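Local coordinates for protein plantacyanin (Spinacia oleracea, PDB 1F56) that binds a copper ion and probably carries electrons as a basic blue copper protein of the phytocyanin family, at residues S18-A21 with G22-L25; K64-R67 with G68-F72. All coordinates share one frame; numbering follows the deposited sequence.

Interaction 1 of 2, residues S18-A21 with G22-L25; sequences SFRA and GDVL
Phe-19 sets one corner of its ring, CE2, against the methyl CD2 of Leu-25 at 3.6 Å, the two side chains crossing at about a right angle. Between them in sequence lies a type II beta turn, Arg-20 to Asp-23, that leads into strand 24-28 of the cupredoxin barrel. The turn closes through Asp-23 N to Arg-20 O (3.1 Å), and the same residue pair is bonded a second time: Arg-20 N gives its proton to Asp-23 OD2 at 2.8 Å, nearly straight at 162° but arriving from above the carboxylate plane. The carboxylate gets there because CG of Asp-23 sits beside its own backbone N (chi1 -73°), bringing the acid back to the amide of Arg-20. Its other oxygen, OD1, also receives the N-terminal amine of Ala-1. With an alanine here, Arg-20 N and the amine of Ala-1 would probably lose their carboxylate acceptor and the turn one of its two bonds. Gly-22 takes a positive phi, 96°, at which a CB would collide with Ala-21 O. Arg-20 bends at chi2 and returns NH2 to Phe-19 O. One water donates to both Ala-21 O and Asp-23 OD1, at 2.9 and 2.6 Å.

Interaction 2 of 2, residues K64-R67 with G68-F72; sequences KLTR and GQNYF
The tight connection between strands 60-64 and 68-73 is held from inside by the carboxamide of Asn-70, which grips both backbone polar groups of Thr-66. Asn-70 ND2 donates to Thr-66 O at 2.8 Å, almost straight at 174°; the bond lies in the carbonyl plane of Thr-66 and in the plane of the amide as well. In the other direction Thr-66 N donates to Asn-70 OD1 at 3.0 Å, tilted slightly from the plane of that carbonyl. Two bonds to one residue fix the amide against rotation, and they tell its oxygen from its nitrogen. CG of Asn-70 lies beside its own backbone N (chi1 -68°), which brings the amide alongside the backbone of Thr-66. OD1 takes a further proton from a water that also donates to Lys-64 O, while Thr-66 OG1 stands 3.2 Å from OD1.

In the cupredoxin fold this connection passes the chain from one sheet to the other: strand 60-64 lies beside 24-28, whereas 68-73 runs between 36-39 and 85-90. The change of direction comes at Gly-68, whose phi of 100° would jam a CB against Arg-67 O. A second water sits in the bend, 2.7 Å from Thr-66 OG1 and close to Arg-67 O and Gln-69 O.

Leu-65 lays CD2 over one face of the amide, 3.8 Å from Asn-70 CG, the two side chains crossing obliquely. The same methyl reaches the edge of the Phe-72 ring, near the ring plane, at 4.2 Å from CE1. Phe-72 in turn meets the ring of Phe-27 and packs on Val-36 and Ala-38 in the interior.

In the fold
Interactions 1 and 2 are neighbours, their centres 8 Å apart, and both lie where a loop enters a strand. Two probable backbone bonds join them through Leu-65: Gly-22 N lies 3.0 Å from Leu-65 O, and Asp-23 O lies 2.9 Å from Leu-65 N. Leu-65 CD2 also packs on Leu-25 CD1 at 3.8 Å, joining the apolar parts of the two contacts, while Ala-21 CB rests on Arg-67 CA nearer the surface. Interaction 1 is away from the copper site. Interaction 2 comes closer, for the side chain of Phe-72 is about 11 Å from the copper ion and about 8 Å from that of its ligand Cys-74.

Interaction 1 of 2, residues S18-A21 with G22-L25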
loop_
_atom_site.group_PDB
_atom_site.type_symbol
_atom_site.label_atom_id
_atom_site.label_comp_id
_atom_site.label_asym_id
_atom_site.label_seq_id
_atom_site.Cartn_x
_atom_site.Cartn_y
_atom_site.Cartn_z
ATOM N N SER A 18 -11.909 -3.264 8.998
ATOM C CA SER A 18 -11.512 -2.184 9.884
ATOM C C SER A 18 -10.074 -2.288 10.366
ATOM O O SER A 18 -9.612 -3.353 10.781
ATOM C CB SER A 18 -12.454 -2.125 11.098
ATOM O OG SER A 18 -12.259 -3.237 11.956
ATOM N N PHE A 19 -9.371 -1.161 10.330
ATOM C CA PHE A 19 -7.982 -1.129 10.764
ATOM C C PHE A 19 -7.786 -0.121 11.894
ATOM O O PHE A 19 -8.592 0.802 12.071
ATOM C CB PHE A 19 -7.069 -0.798 9.581
ATOM C CG PHE A 19 -7.075 -1.849 8.497
ATOM C CD1 PHE A 19 -8.011 -1.801 7.464
ATOM C CD2 PHE A 19 -6.139 -2.897 8.512
ATOM C CE1 PHE A 19 -8.017 -2.781 6.456
ATOM C CE2 PHE A 19 -6.140 -3.876 7.511
ATOM C CZ PHE A 19 -7.083 -3.814 6.486
ATOM N N ARG A 20 -6.717 -0.320 12.659
ATOM C CA ARG A 20 -6.394 0.531 13.795
ATOM C C ARG A 20 -4.948 0.984 13.748
ATOM O O ARG A 20 -4.085 0.284 13.202
ATOM C CB ARG A 20 -6.634 -0.235 15.100
ATOM C CG ARG A 20 -8.088 -0.657 15.292
ATOM C CD ARG A 20 -8.937 0.533 15.653
ATOM N NE ARG A 20 -10.310 0.172 15.997
ATOM C CZ ARG A 20 -11.325 0.169 15.135
ATOM N NH1 ARG A 20 -12.540 -0.172 15.540
ATOM N NH2 ARG A 20 -11.127 0.516 13.867
ATOM N N ALA A 21 -4.685 2.153 14.320
ATOM C CA ALA A 21 -3.325 2.688 14.364
ATOM C C ALA A 21 -2.453 1.622 15.020
ATOM O O ALA A 21 -2.894 0.975 15.943
ATOM C CB ALA A 21 -3.306 3.975 15.192
ATOM N N GLY A 22 -1.231 1.416 14.542
ATOM C CA GLY A 22 -0.391 0.402 15.164
ATOM C C GLY A 22 -0.427 -0.955 14.463
ATOM O O GLY A 22 0.501 -1.740 14.601
ATOM N N ASP A 23 -1.485 -1.240 13.707
ATOM C CA ASP A 23 -1.562 -2.509 12.990
ATOM C C ASP A 23 -0.413 -2.614 11.995
ATOM O O ASP A 23 0.062 -1.607 11.455
ATOM C CB ASP A 23 -2.873 -2.628 12.199
ATOM C CG ASP A 23 -4.086 -2.860 13.084
ATOM O OD1 ASP A 23 -3.933 -3.176 14.287
ATOM O OD2 ASP A 23 -5.201 -2.731 12.554
ATOM N N VAL A 24 0.005 -3.844 11.735
ATOM C CA VAL A 24 1.074 -4.120 10.784
ATOM C C VAL A 24 0.454 -4.757 9.532
ATOM O O VAL A 24 -0.275 -5.744 9.626
ATOM C CB VAL A 24 2.115 -5.115 11.383
ATOM C CG1 VAL A 24 3.223 -5.410 10.360
ATOM C CG2 VAL A 24 2.710 -4.545 12.684
ATOM N N LEU A 25 0.707 -4.177 8.367
ATOM C CA LEU A 25 0.209 -4.764 7.116
ATOM C C LEU A 25 1.383 -5.500 6.484
ATOM O O LEU A 25 2.509 -4.986 6.460
ATOM C CB LEU A 25 -0.264 -3.691 6.136
ATOM C CG LEU A 25 -1.505 -2.871 6.523
ATOM C CD1 LEU A 25 -1.950 -2.013 5.339
ATOM C CD2 LEU A 25 -2.618 -3.811 6.951
HETATM O O HOH W 1 -3.292 -1.808 16.436
#

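Interaction 2 of 2, residues K64-R67 with G68-F72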
loop_
_atom_site.group_PDB
_atom_site.type_symbol
_atom_site.label_atom_id
_atom_site.label_comp_id
_atom_site.label_asym_id
_atom_site.label_seq_id
_atom_site.Cartn_x
_atom_site.Cartn_y
_atom_site.Cartn_z
ATOM N N LYS A 64 3.924 -0.634 9.393
ATOM C CA LYS A 64 3.022 -0.257 10.471
ATOM C C LYS A 64 2.178 0.952 10.069
ATOM O O LYS A 64 2.672 1.883 9.444
ATOM C CB LYS A 64 3.834 0.025 11.735
ATOM C CG LYS A 64 4.680 -1.189 12.148
ATOM C CD LYS A 64 5.423 -0.970 13.449
ATOM C CE LYS A 64 6.222 -2.211 13.822
ATOM N NZ LYS A 64 7.065 -2.002 15.036
ATOM N N LEU A 65 0.893 0.918 10.404
ATOM C CA LEU A 65 -0.030 2.005 10.080
ATOM C C LEU A 65 0.027 3.130 11.108
ATOM O O LEU A 65 0.174 2.867 12.292
ATOM C CB LEU A 65 -1.453 1.469 10.035
ATOM C CG LEU A 65 -1.744 0.395 8.985
ATOM C CD1 LEU A 65 -3.230 0.013 9.034
ATOM C CD2 LEU A 65 -1.368 0.940 7.610
ATOM N N THR A 66 -0.067 4.378 10.664
ATOM C CA THR A 66 -0.075 5.496 11.605
ATOM C C THR A 66 -1.536 5.930 11.723
ATOM O O THR A 66 -2.344 5.659 10.828
ATOM C CB THR A 66 0.783 6.692 11.104
ATOM O OG1 THR A 66 0.424 7.014 9.750
ATOM C CG2 THR A 66 2.261 6.355 11.183
ATOM N N ARG A 67 -1.884 6.596 12.816
ATOM C CA ARG A 67 -3.257 7.034 12.998
ATOM C C ARG A 67 -3.721 7.923 11.841
ATOM O O ARG A 67 -3.021 8.861 11.431
ATOM C CB ARG A 67 -3.397 7.777 14.326
ATOM C CG ARG A 67 -4.843 8.124 14.695
ATOM C CD ARG A 67 -4.953 8.489 16.174
ATOM N NE ARG A 67 -6.328 8.770 16.582
ATOM C CZ ARG A 67 -6.988 9.885 16.273
ATOM N NH1 ARG A 67 -6.403 10.832 15.551
ATOM N NH2 ARG A 67 -8.237 10.057 16.693
ATOM N N GLY A 68 -4.911 7.640 11.327
ATOM C CA GLY A 68 -5.435 8.416 10.221
ATOM C C GLY A 68 -5.254 7.705 8.883
ATOM O O GLY A 68 -5.195 6.470 8.823
ATOM N N GLN A 69 -5.160 8.484 7.809
ATOM C CA GLN A 69 -5.014 7.923 6.473
ATOM C C GLN A 69 -3.594 7.446 6.132
ATOM O O GLN A 69 -2.592 8.086 6.482
ATOM C CB GLN A 69 -5.500 8.940 5.438
ATOM C CG GLN A 69 -6.976 9.328 5.590
ATOM C CD GLN A 69 -7.921 8.187 5.253
ATOM O OE1 GLN A 69 -7.970 7.721 4.114
ATOM N NE2 GLN A 69 -8.676 7.733 6.242
ATOM N N ASN A 70 -3.537 6.292 5.476
ATOM C CA ASN A 70 -2.294 5.657 5.039
ATOM C C ASN A 70 -2.537 5.270 3.588
ATOM O O ASN A 70 -3.432 4.472 3.303
ATOM C CB ASN A 70 -2.038 4.393 5.850
ATOM C CG ASN A 70 -1.723 4.685 7.317
ATOM O OD1 ASN A 70 -0.562 4.721 7.717
ATOM N ND2 ASN A 70 -2.761 4.895 8.117
ATOM N N TYR A 71 -1.738 5.817 2.681
ATOM C CA TYR A 71 -1.895 5.565 1.247
ATOM C C TYR A 71 -0.732 4.772 0.682
ATOM O O TYR A 71 0.423 5.029 1.023
ATOM C CB TYR A 71 -1.969 6.900 0.487
ATOM C CG TYR A 71 -3.074 7.829 0.932
ATOM C CD1 TYR A 71 -4.398 7.603 0.553
ATOM C CD2 TYR A 71 -2.798 8.939 1.745
ATOM C CE1 TYR A 71 -5.429 8.453 0.973
ATOM C CE2 TYR A 71 -3.829 9.799 2.168
ATOM C CZ TYR A 71 -5.133 9.547 1.780
ATOM O OH TYR A 71 -6.146 10.374 2.214
ATOM N N PHE A 72 -1.029 3.817 -0.196
ATOM C CA PHE A 72 0.026 3.013 -0.809
ATOM C C PHE A 72 -0.292 2.789 -2.282
ATOM O O PHE A 72 -1.457 2.647 -2.624
ATOM C CB PHE A 72 0.139 1.639 -0.132
ATOM C CG PHE A 72 0.385 1.699 1.341
ATOM C CD1 PHE A 72 -0.683 1.764 2.233
ATOM C CD2 PHE A 72 1.685 1.676 1.847
ATOM C CE1 PHE A 72 -0.462 1.799 3.614
ATOM C CE2 PHE A 72 1.908 1.711 3.225
ATOM C CZ PHE A 72 0.832 1.771 4.105
HETATM O O HOH W 2 1.921 3.368 7.204
HETATM O O HOH W 3 -1.683 8.509 9.074
#